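Local coordinates for protein apical membrane antigen 1 (Babesia divergens, PDB 4APM) that probably takes part in host-cell invasion by the parasite, as the ectodomain of a calcium-binding surface antigen of the moving junction, at residues 145-150 against 205-210; 238-243 against 325-330. One frame throughout, in Å; residues are numbered along the deposited sequence.

Contact 1. Residues 145-150 against 205-210; sequences KYRYPF and GSSRVD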
# COMPACT_ATOMS: atom_id res chain seq x y z
N LYS A 145 2.94 -25.86 -9.19
CA LYS A 145 2.08 -24.73 -8.84
C LYS A 145 2.90 -23.43 -8.75
O LYS A 145 2.36 -22.34 -8.44
CB LYS A 145 1.39 -25.01 -7.51
CG LYS A 145 0.20 -25.95 -7.59
CD LYS A 145 -0.00 -26.68 -6.27
CE LYS A 145 -1.48 -26.88 -5.98
NZ LYS A 145 -1.74 -28.13 -5.19
N TYR A 146 4.21 -23.54 -9.03
CA TYR A 146 5.11 -22.39 -8.98
C TYR A 146 4.79 -21.38 -10.08
O TYR A 146 4.59 -21.75 -11.24
CB TYR A 146 6.57 -22.84 -9.08
CG TYR A 146 7.57 -21.72 -8.88
CD1 TYR A 146 7.95 -20.93 -9.94
CD2 TYR A 146 8.06 -21.41 -7.62
CE1 TYR A 146 8.83 -19.89 -9.76
CE2 TYR A 146 8.94 -20.37 -7.43
CZ TYR A 146 9.31 -19.61 -8.51
OH TYR A 146 10.18 -18.55 -8.34
N ARG A 147 4.73 -20.10 -9.71
CA ARG A 147 4.45 -19.03 -10.68
C ARG A 147 5.35 -17.83 -10.43
O ARG A 147 5.78 -17.59 -9.32
CB ARG A 147 2.98 -18.61 -10.63
CG ARG A 147 1.97 -19.71 -11.01
CD ARG A 147 2.09 -20.15 -12.46
NE ARG A 147 1.05 -21.12 -12.77
CZ ARG A 147 1.21 -22.45 -12.71
NH1 ARG A 147 2.40 -22.99 -12.41
NH2 ARG A 147 0.19 -23.25 -12.94
N TYR A 148 5.68 -17.10 -11.50
CA TYR A 148 6.60 -15.97 -11.40
C TYR A 148 5.80 -14.71 -11.01
O TYR A 148 4.58 -14.67 -11.23
CB TYR A 148 7.27 -15.75 -12.75
CG TYR A 148 8.15 -16.88 -13.21
CD1 TYR A 148 9.46 -16.98 -12.77
CD2 TYR A 148 7.70 -17.82 -14.14
CE1 TYR A 148 10.29 -17.99 -13.21
CE2 TYR A 148 8.51 -18.85 -14.57
CZ TYR A 148 9.81 -18.92 -14.10
OH TYR A 148 10.66 -19.91 -14.52
N PRO A 149 6.48 -13.67 -10.48
CA PRO A 149 5.80 -12.39 -10.30
C PRO A 149 5.61 -11.63 -11.62
O PRO A 149 6.27 -11.94 -12.63
CB PRO A 149 6.72 -11.62 -9.35
CG PRO A 149 8.03 -12.34 -9.35
CD PRO A 149 7.93 -13.57 -10.20
N PHE A 150 4.70 -10.66 -11.62
CA PHE A 150 4.56 -9.71 -12.72
C PHE A 150 4.80 -8.26 -12.25
O PHE A 150 4.79 -7.96 -11.07
CB PHE A 150 3.16 -9.84 -13.30
CG PHE A 150 2.09 -9.21 -12.45
CD1 PHE A 150 1.47 -9.94 -11.44
CD2 PHE A 150 1.74 -7.86 -12.61
CE1 PHE A 150 0.49 -9.38 -10.65
CE2 PHE A 150 0.78 -7.28 -11.81
CZ PHE A 150 0.14 -8.05 -10.83
N GLY A 205 3.22 -7.51 -8.43
CA GLY A 205 2.32 -8.42 -7.76
C GLY A 205 2.60 -9.85 -8.09
O GLY A 205 3.52 -10.18 -8.84
N SER A 206 1.74 -10.71 -7.55
CA SER A 206 1.85 -12.12 -7.74
C SER A 206 0.65 -12.56 -8.54
O SER A 206 -0.31 -11.83 -8.67
CB SER A 206 1.84 -12.81 -6.36
OG SER A 206 0.51 -13.13 -6.01
N SER A 207 0.66 -13.81 -8.98
CA SER A 207 -0.44 -14.32 -9.80
C SER A 207 -1.73 -14.52 -8.99
O SER A 207 -2.75 -14.87 -9.55
CB SER A 207 -0.02 -15.63 -10.43
OG SER A 207 0.08 -16.63 -9.43
N ARG A 208 -1.69 -14.24 -7.70
CA ARG A 208 -2.87 -14.41 -6.88
C ARG A 208 -3.60 -13.11 -6.59
O ARG A 208 -4.48 -13.06 -5.75
CB ARG A 208 -2.51 -15.13 -5.60
CG ARG A 208 -2.19 -16.56 -5.92
CD ARG A 208 -1.57 -17.33 -4.79
NE ARG A 208 -0.99 -18.53 -5.37
CZ ARG A 208 -0.50 -19.55 -4.68
NH1 ARG A 208 -0.52 -19.53 -3.35
NH2 ARG A 208 -0.02 -20.60 -5.33
N VAL A 209 -3.25 -12.07 -7.33
CA VAL A 209 -3.91 -10.79 -7.19
C VAL A 209 -5.41 -10.94 -7.40
O VAL A 209 -5.86 -11.53 -8.39
CB VAL A 209 -3.27 -9.73 -8.11
CG1 VAL A 209 -4.23 -8.56 -8.37
CG2 VAL A 209 -1.94 -9.28 -7.48
N ASP A 210 -6.14 -10.53 -6.38
CA ASP A 210 -7.59 -10.39 -6.40
C ASP A 210 -8.09 -9.71 -7.72
O ASP A 210 -7.64 -8.60 -8.06
CB ASP A 210 -8.00 -9.57 -5.15
CG ASP A 210 -9.48 -9.66 -4.84
OD1 ASP A 210 -10.24 -10.08 -5.74
OD2 ASP A 210 -9.88 -9.31 -3.71
O HOH W 1 0.05 -21.16 -8.12
O HOH W 2 2.83 -14.92 -9.23
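Phe-150 and Gly-205 form an antiparallel hydrogen-bonded pair at the end of two neighbouring inner strands of a five-stranded antiparallel sheet, where strand 202-205 finishes and strand 150-153 begins. Phe-150 N gives to Gly-205 O at 3.1 Å (158°), and Gly-205 N returns a bond to Phe-150 O at 3.1 Å (167°). Phe-150 CG sits between the backbone N and the carbonyl carbon (chi1 75°), and Gly-205 N lies over one ring face, displaced toward the rim. At the ring edge, near its plane, Phe-150 CE1 meets Ser-206 O at 3.3 Å and Val-209 CG2 at 4.0 Å. Ser-206 O also closes the type I turn 206-209 by accepting from Val-209 N, while Ser-206 OG takes the N-H of Arg-208 in an ST turn and is bonded to Gly-49 O. Ala-130 and Ala-133 of helix 125-134 touch the same phenylalanine.

Beyond the pair, water links the two segments. One molecule donates to Tyr-148 O at 2.7 Å and lies close to Ser-207 N, whose bond to it is too short to be taken at face value. Another donates to Lys-145 O at 2.6 Å and lies in the guanidinium plane of Arg-208, whose NH2 gives to it at 2.8 Å. Arg-147 touches Ser-207 OG through CB, but its NH1 gives to Tyr-146 O, from above that carbonyl's plane, and its NE to Gly-134 O.

The phenylalanine ring packs against both the turn and helix 125-134. Direct bonds join the backbones at the sheet end, and as the chains part solvent carries the polar links.

Contact 2. Residues 238-243 against 325-330; sequences IESAFE and LCRVIE
Arg-327 reaches from strand 325-329 across to the chain leading into the edge strand 242-245. Arg-327 CB lies 3.4 Å from Ser-240 OG. Its CG and CD run alongside Glu-243, and Arg-327 CD meets Glu-243 OE2 and Ser-240 OG, each at 3.1 Å. The chain bends at chi3 (-59°), and Arg-327 NE ends 4.4 Å from Glu-243 OE2, too far for a salt bridge. At the tip Arg-327 NH1 makes two bonds, both in the guanidinium plane: to Ile-238 O at 2.8 Å, nearly straight at 171° and in the carbonyl plane, and to Ser-240 OG at 3.0 Å. Arg-327 NH2 adds only a weak bond to Ile-238 O. Ser-240 OG in turn donates to Glu-243 OE2, in a bond whose very short length is doubtful.

Next along, Ala-241 and Phe-242 both face Val-328 in a classic beta bulge. Val-328 O accepts from Ala-241 N at 2.6 Å and, weakly, from Phe-242 N, while Val-328 N gives to Phe-242 O. Val-328 CG1 makes a CH-pi contact over the Phe-242 ring, 4.0 Å from its centroid. Ile-238 and Ile-329 cross at about a right angle, their CG2 methyls 3.7 Å apart. The disulfide of Cys-326 with Cys-252 joins strand 325-329 to helix 249-257.

The serine hydroxyl thus bridges the arginine and glutamate, whose attraction at this distance probably adds to the hold.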
# COMPACT_ATOMS: atom_id res chain seq x y z
N ILE A 238 -4.34 6.44 15.95
CA ILE A 238 -3.39 5.40 16.34
C ILE A 238 -2.00 5.99 16.58
O ILE A 238 -1.51 6.79 15.76
CB ILE A 238 -3.32 4.28 15.27
CG1 ILE A 238 -4.54 3.40 15.34
CG2 ILE A 238 -2.07 3.42 15.44
CD1 ILE A 238 -4.80 2.64 14.06
N GLU A 239 -1.35 5.58 17.66
CA GLU A 239 -0.02 6.09 18.03
C GLU A 239 1.04 5.66 17.02
O GLU A 239 0.95 4.58 16.41
CB GLU A 239 0.38 5.62 19.43
CG GLU A 239 0.46 4.11 19.53
CD GLU A 239 1.13 3.64 20.81
OE1 GLU A 239 1.57 4.49 21.62
OE2 GLU A 239 1.24 2.40 20.97
N SER A 240 2.05 6.49 16.84
CA SER A 240 3.08 6.23 15.86
C SER A 240 3.94 5.08 16.35
O SER A 240 4.23 4.99 17.55
CB SER A 240 3.94 7.47 15.68
OG SER A 240 3.12 8.60 15.56
N ALA A 241 4.34 4.19 15.44
CA ALA A 241 5.46 3.30 15.70
C ALA A 241 6.74 4.11 15.66
O ALA A 241 7.63 3.94 16.50
CB ALA A 241 5.51 2.16 14.66
N PHE A 242 6.86 4.99 14.68
CA PHE A 242 7.91 6.01 14.70
C PHE A 242 7.47 7.13 13.81
O PHE A 242 6.50 6.98 13.06
CB PHE A 242 9.28 5.44 14.27
CG PHE A 242 9.38 5.13 12.80
CD1 PHE A 242 9.81 6.11 11.89
CD2 PHE A 242 9.05 3.87 12.31
CE1 PHE A 242 9.89 5.83 10.54
CE2 PHE A 242 9.12 3.59 10.95
CZ PHE A 242 9.54 4.57 10.06
N GLU A 243 8.08 8.30 13.97
CA GLU A 243 7.71 9.48 13.20
C GLU A 243 8.93 10.14 12.65
O GLU A 243 9.99 10.11 13.28
CB GLU A 243 7.02 10.50 14.07
CG GLU A 243 6.18 9.95 15.19
CD GLU A 243 5.36 11.03 15.81
OE1 GLU A 243 5.90 12.15 15.96
OE2 GLU A 243 4.17 10.78 16.04
N LEU A 325 4.79 16.05 8.85
CA LEU A 325 5.08 14.96 9.75
C LEU A 325 4.49 13.65 9.22
O LEU A 325 3.28 13.53 8.99
CB LEU A 325 4.66 15.26 11.17
CG LEU A 325 5.06 14.23 12.24
CD1 LEU A 325 6.57 14.21 12.48
CD2 LEU A 325 4.35 14.54 13.53
N CYS A 326 5.37 12.67 9.02
CA CYS A 326 4.98 11.35 8.61
C CYS A 326 4.94 10.43 9.85
O CYS A 326 5.97 10.19 10.47
CB CYS A 326 5.97 10.81 7.58
SG CYS A 326 5.63 9.12 7.01
N ARG A 327 3.76 9.93 10.22
CA ARG A 327 3.67 9.02 11.36
C ARG A 327 3.43 7.59 10.87
O ARG A 327 2.33 7.27 10.42
CB ARG A 327 2.57 9.44 12.32
CG ARG A 327 2.71 10.86 12.88
CD ARG A 327 1.81 11.05 14.12
NE ARG A 327 0.39 10.81 13.83
CZ ARG A 327 -0.32 9.76 14.25
NH1 ARG A 327 0.22 8.82 15.04
NH2 ARG A 327 -1.61 9.66 13.93
N VAL A 328 4.43 6.73 10.94
CA VAL A 328 4.19 5.36 10.58
C VAL A 328 3.70 4.50 11.74
O VAL A 328 4.07 4.72 12.89
CB VAL A 328 5.24 4.74 9.61
CG1 VAL A 328 6.32 5.74 9.20
CG2 VAL A 328 5.76 3.38 10.04
N ILE A 329 2.68 3.69 11.45
CA ILE A 329 1.97 2.93 12.47
C ILE A 329 1.96 1.43 12.17
O ILE A 329 2.16 1.00 11.05
CB ILE A 329 0.51 3.42 12.65
CG1 ILE A 329 -0.29 3.27 11.34
CG2 ILE A 329 0.49 4.84 13.22
CD1 ILE A 329 -1.78 3.54 11.48
N GLU A 330 1.73 0.63 13.20
CA GLU A 330 1.83 -0.79 13.05
C GLU A 330 0.61 -1.54 13.57
O GLU A 330 0.58 -2.76 13.51
CB GLU A 330 3.11 -1.34 13.69
CG GLU A 330 3.12 -1.35 15.22
CD GLU A 330 4.51 -1.63 15.76
OE1 GLU A 330 5.32 -2.29 15.06
OE2 GLU A 330 4.81 -1.15 16.86
O HOH W 3 1.38 2.02 15.64

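Contact 1 and contact 2 do not touch: their centres are 31 Å apart and their nearest atoms about 21 Å, on opposite sides of the chain's centre. They follow in series along the chain and belong to different antiparallel sheets, consistent with separate domains of the AMA1 ectodomain. In both, an antiparallel pairing at a strand end gives way to loop, and in each a water bridges backbone atoms of the two segments. Neither contact lies at the calcium site of Gly-120 and Asp-122. A pentanediol, probably from the crystallisation liquor, sits about 5 Å from the Arg-147 side chain of contact 1.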